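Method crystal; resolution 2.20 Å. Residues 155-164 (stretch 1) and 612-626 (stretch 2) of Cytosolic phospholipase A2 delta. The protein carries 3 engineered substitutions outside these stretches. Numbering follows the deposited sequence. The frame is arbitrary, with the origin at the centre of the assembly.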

# COMPACT_ATOMS: atom_id res chain seq x y z
N ILE B 155 9.30 19.48 7.94
CA ILE B 155 9.11 18.32 8.82
C ILE B 155 9.57 17.08 8.06
O ILE B 155 9.14 16.86 6.93
N THR B 156 10.45 16.27 8.68
CA THR B 156 10.98 15.06 8.04
C THR B 156 11.15 13.87 8.97
O THR B 156 11.21 14.01 10.18
N ASN B 157 11.27 12.68 8.37
CA ASN B 157 11.83 11.50 9.03
C ASN B 157 13.16 11.11 8.35
O ASN B 157 13.62 9.98 8.49
N LYS B 158 13.74 12.06 7.61
CA LYS B 158 15.00 11.91 6.87
C LYS B 158 14.90 11.12 5.55
O LYS B 158 15.91 10.92 4.88
N VAL B 159 13.70 10.68 5.18
CA VAL B 159 13.48 10.12 3.84
C VAL B 159 12.34 10.87 3.12
O VAL B 159 12.49 11.25 1.97
N ILE B 160 11.24 11.11 3.83
CA ILE B 160 10.14 11.93 3.32
C ILE B 160 10.21 13.30 3.98
O ILE B 160 10.45 13.38 5.17
N VAL B 161 9.94 14.35 3.20
CA VAL B 161 9.91 15.73 3.68
C VAL B 161 8.55 16.36 3.41
O VAL B 161 8.03 16.32 2.28
N ALA B 162 7.99 16.96 4.45
CA ALA B 162 6.83 17.80 4.33
C ALA B 162 7.31 19.25 4.22
O ALA B 162 7.91 19.81 5.16
N ARG B 163 7.07 19.85 3.06
CA ARG B 163 7.45 21.24 2.80
C ARG B 163 6.53 22.17 3.57
O ARG B 163 5.39 21.79 3.88
N GLU B 164 7.01 23.37 3.89
CA GLU B 164 6.17 24.36 4.57
C GLU B 164 4.98 24.71 3.68
O GLU B 164 5.15 24.94 2.49
N GLY B 612 2.18 14.57 -2.75
CA GLY B 612 2.78 15.88 -2.61
C GLY B 612 4.01 15.95 -1.72
O GLY B 612 4.80 16.87 -1.84
N LEU B 613 4.19 14.96 -0.84
CA LEU B 613 5.39 14.89 -0.02
C LEU B 613 6.60 14.70 -0.93
O LEU B 613 6.48 14.13 -2.02
N GLN B 614 7.76 15.16 -0.47
CA GLN B 614 8.97 15.12 -1.28
C GLN B 614 10.07 14.30 -0.62
O GLN B 614 10.06 14.08 0.59
N LEU B 615 11.02 13.83 -1.43
CA LEU B 615 12.10 12.99 -0.92
C LEU B 615 13.21 13.84 -0.34
O LEU B 615 13.61 14.84 -0.94
N HIS B 616 13.75 13.41 0.79
CA HIS B 616 14.86 14.10 1.45
C HIS B 616 16.11 13.97 0.58
O HIS B 616 16.26 13.00 -0.16
N GLN B 617 17.00 14.96 0.65
CA GLN B 617 18.22 14.97 -0.16
C GLN B 617 19.06 13.70 0.01
O GLN B 617 19.65 13.20 -0.95
N ASP B 618 19.10 13.14 1.21
CA ASP B 618 19.87 11.92 1.40
C ASP B 618 18.99 10.72 1.77
O ASP B 618 19.42 9.82 2.49
N TYR B 619 17.77 10.70 1.23
CA TYR B 619 16.85 9.57 1.41
C TYR B 619 17.52 8.21 1.09
O TYR B 619 17.27 7.23 1.79
N CYS B 620 18.35 8.17 0.06
CA CYS B 620 19.00 6.90 -0.35
C CYS B 620 19.86 6.25 0.71
O CYS B 620 19.87 5.03 0.83
N SER B 621 20.61 7.07 1.44
CA SER B 621 21.53 6.57 2.45
C SER B 621 20.87 6.60 3.84
O SER B 621 21.45 7.12 4.80
N HIS B 622 19.65 6.07 3.93
CA HIS B 622 18.95 5.92 5.19
C HIS B 622 18.74 4.43 5.39
O HIS B 622 18.36 3.72 4.46
N LYS B 623 18.96 3.95 6.61
CA LYS B 623 19.02 2.51 6.85
C LYS B 623 17.74 1.79 6.43
O LYS B 623 17.78 0.74 5.79
N ASP B 624 16.61 2.36 6.81
CA ASP B 624 15.33 1.72 6.55
C ASP B 624 14.84 1.84 5.11
O ASP B 624 14.24 0.91 4.60
N PHE B 625 15.11 2.96 4.45
CA PHE B 625 14.74 3.11 3.04
C PHE B 625 15.60 2.14 2.23
O PHE B 625 15.11 1.43 1.35
N SER B 626 16.89 2.14 2.54
CA SER B 626 17.86 1.25 1.87
C SER B 626 17.47 -0.22 2.02
O SER B 626 17.62 -1.00 1.08

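A short antiparallel pairing between segments distant in sequence illustrates a general rule: backbone polar groups are satisfied across the pairing, while side chains fill the space around them or extend the network. In cytosolic phospholipase A2 delta, Ile160 and Val161 pair with Leu615 and Gln614. Val161 N donates to Gln614 O at 2.6 Å, and Gln614 N returns the bond to Val161 O at 3.0 Å. Just beyond, His616 N donates to Val159 O at 2.8 Å, nearly linearly, so the carbonyl before the strand is satisfied as well.

The hairpin side supports this arrangement from within. Asn157, with chi1 in p, places its OD1 to accept from both Val159 N (3.0 Å) and Ile160 N (2.9 Å), one side-chain oxygen thereby serving two consecutive amides; its ND2 is satisfied elsewhere in the structure.

On the sheet face of Ile160 and Leu615, both side chains are m at chi1 and chi2, and Ile160 CD1 lies 4.0 Å from Leu615 CD1. Ile160 CG2 also meets Leu613 CD1 at 3.8 Å, while Leu613 CD2 reaches Ala162 CB at 3.9 Å. On the face of Val161 and Gln614, Val161 adopts t and brings CG2 to 3.7 Å from His616 CD2. Gln614 (m, t) extends until its OE1 accepts from Arg163 NH1 at 2.9 Å, near the guanidinium plane. Arg163, m through chi3, points toward the partner stretch; its NE and NH2, like Gln614 NE2, find partners elsewhere in the structure.

The two histidines, both t at chi1 and directed toward the first stretch, show contrasting polar accounts. His616 ND1 accepts from Asp618 N at 3.3 Å, within the type I turn from His616 to Tyr619. Its NE2, buried by the contact, has no partner in the model; the nearby Lys158 CD, 4.0 Å from that NE2, offers only aliphatic packing. Lys158 CA approaches the same ring off-centre, 4.3 Å from its centroid.

His622, at the N-cap position before the helix, receives Val159 CG1 over one face, 3.6 Å from the ring centroid. Its NE2 is too far from Asn157 O for direct bonding, at 3.9 Å, and a water spans the gap: it donates to Asn157 O at 2.7 Å and lies 3.0 Å from His622 NE2 in a second hydrogen bond. Val159 completes the packing here, with its CB 4.1 Å from Tyr619 CB and its CG1 4.4 Å from Phe625 CB.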

# COMPACT_ATOMS: atom_id res chain seq x y z
CB ILE B 155 7.64 18.13 9.24
CG1 ILE B 155 7.13 19.40 9.94
CG2 ILE B 155 7.49 16.93 10.16
CD1 ILE B 155 5.62 19.44 10.14
CB THR B 156 12.41 15.27 7.53
OG1 THR B 156 12.81 16.63 7.68
CG2 THR B 156 12.52 14.84 6.13
CB ASN B 157 10.86 10.33 8.99
CG ASN B 157 10.47 9.94 7.58
OD1 ASN B 157 11.06 10.39 6.60
ND2 ASN B 157 9.47 9.07 7.47
CB LYS B 158 16.11 11.33 7.76
CG LYS B 158 16.39 12.16 9.00
CD LYS B 158 16.77 13.59 8.66
CE LYS B 158 17.09 14.37 9.93
NZ LYS B 158 18.26 15.28 9.80
CB VAL B 159 13.34 8.57 3.80
CG1 VAL B 159 13.76 7.94 5.11
CG2 VAL B 159 11.96 8.13 3.36
CB ILE B 160 8.78 11.30 3.69
CG1 ILE B 160 8.48 10.07 2.82
CG2 ILE B 160 7.65 12.31 3.64
CD1 ILE B 160 8.39 10.33 1.33
CB VAL B 161 10.96 16.61 2.96
CG1 VAL B 161 10.87 18.06 3.42
CG2 VAL B 161 12.36 16.07 3.18
CB ALA B 162 5.94 17.62 5.54
CB ARG B 163 7.36 21.55 1.31
CG ARG B 163 8.23 20.67 0.42
CD ARG B 163 9.71 20.85 0.71
NE ARG B 163 10.13 22.24 0.48
CZ ARG B 163 10.53 22.74 -0.69
NH1 ARG B 163 10.60 21.97 -1.77
NH2 ARG B 163 10.87 24.02 -0.77
CB GLU B 164 6.97 25.63 4.89
CG GLU B 164 6.21 26.60 5.79
CD GLU B 164 6.99 27.88 6.07
OE1 GLU B 164 6.34 28.92 6.29
OE2 GLU B 164 8.24 27.86 6.08
CB LEU B 613 5.31 13.75 0.99
CG LEU B 613 4.21 13.91 2.04
CD1 LEU B 613 4.00 12.61 2.80
CD2 LEU B 613 4.52 15.06 2.99
CB GLN B 614 9.43 16.54 -1.56
CG GLN B 614 8.31 17.44 -2.07
CD GLN B 614 8.77 18.82 -2.50
OE1 GLN B 614 9.88 19.24 -2.17
NE2 GLN B 614 7.92 19.53 -3.25
CB LEU B 615 12.65 12.08 -2.02
CG LEU B 615 11.81 10.88 -2.48
CD1 LEU B 615 11.36 10.04 -1.30
CD2 LEU B 615 10.61 11.31 -3.31
CB HIS B 616 15.11 13.49 2.83
CG HIS B 616 15.95 14.34 3.73
ND1 HIS B 616 17.32 14.41 3.64
CD2 HIS B 616 15.60 15.15 4.75
CE1 HIS B 616 17.78 15.24 4.55
NE2 HIS B 616 16.76 15.70 5.25
CB GLN B 617 19.07 16.20 0.16
CG GLN B 617 20.40 16.31 -0.57
CD GLN B 617 20.30 16.28 -2.09
OE1 GLN B 617 21.06 15.57 -2.74
NE2 GLN B 617 19.38 17.05 -2.65
CB ASP B 618 21.11 12.11 2.32
CG ASP B 618 20.88 13.10 3.42
OD1 ASP B 618 21.36 14.26 3.34
OD2 ASP B 618 20.22 12.70 4.38
CB TYR B 619 15.57 9.74 0.56
CG TYR B 619 15.73 9.40 -0.90
CD1 TYR B 619 16.38 10.27 -1.77
CD2 TYR B 619 15.22 8.22 -1.42
CE1 TYR B 619 16.52 9.96 -3.12
CE2 TYR B 619 15.35 7.91 -2.76
CZ TYR B 619 16.00 8.78 -3.60
OH TYR B 619 16.13 8.47 -4.94
CB CYS B 620 19.87 7.10 -1.58
SG CYS B 620 19.01 6.79 -3.11
CB SER B 621 22.78 7.45 2.46
OG SER B 621 22.48 8.75 2.93
CB HIS B 622 17.62 6.67 5.15
CG HIS B 622 16.83 6.58 6.42
ND1 HIS B 622 15.93 5.56 6.67
CD2 HIS B 622 16.79 7.39 7.50
CE1 HIS B 622 15.38 5.74 7.86
NE2 HIS B 622 15.88 6.85 8.38
CB LYS B 623 19.25 2.23 8.33
CG LYS B 623 20.65 2.54 8.80
CD LYS B 623 20.77 2.41 10.32
CE LYS B 623 22.21 2.52 10.78
NZ LYS B 623 22.31 2.60 12.27
CB ASP B 624 14.27 2.24 7.51
CG ASP B 624 14.66 2.03 8.95
OD1 ASP B 624 15.13 0.93 9.29
OD2 ASP B 624 14.50 2.98 9.75
CB PHE B 625 14.97 4.54 2.55
CG PHE B 625 14.70 4.70 1.09
CD1 PHE B 625 13.41 4.95 0.64
CD2 PHE B 625 15.72 4.58 0.15
CE1 PHE B 625 13.15 5.08 -0.71
CE2 PHE B 625 15.46 4.72 -1.20
CZ PHE B 625 14.17 4.96 -1.63
CB SER B 626 19.28 1.48 2.38
OG SER B 626 19.87 2.63 1.79
O HOH W 1 14.47 8.41 10.57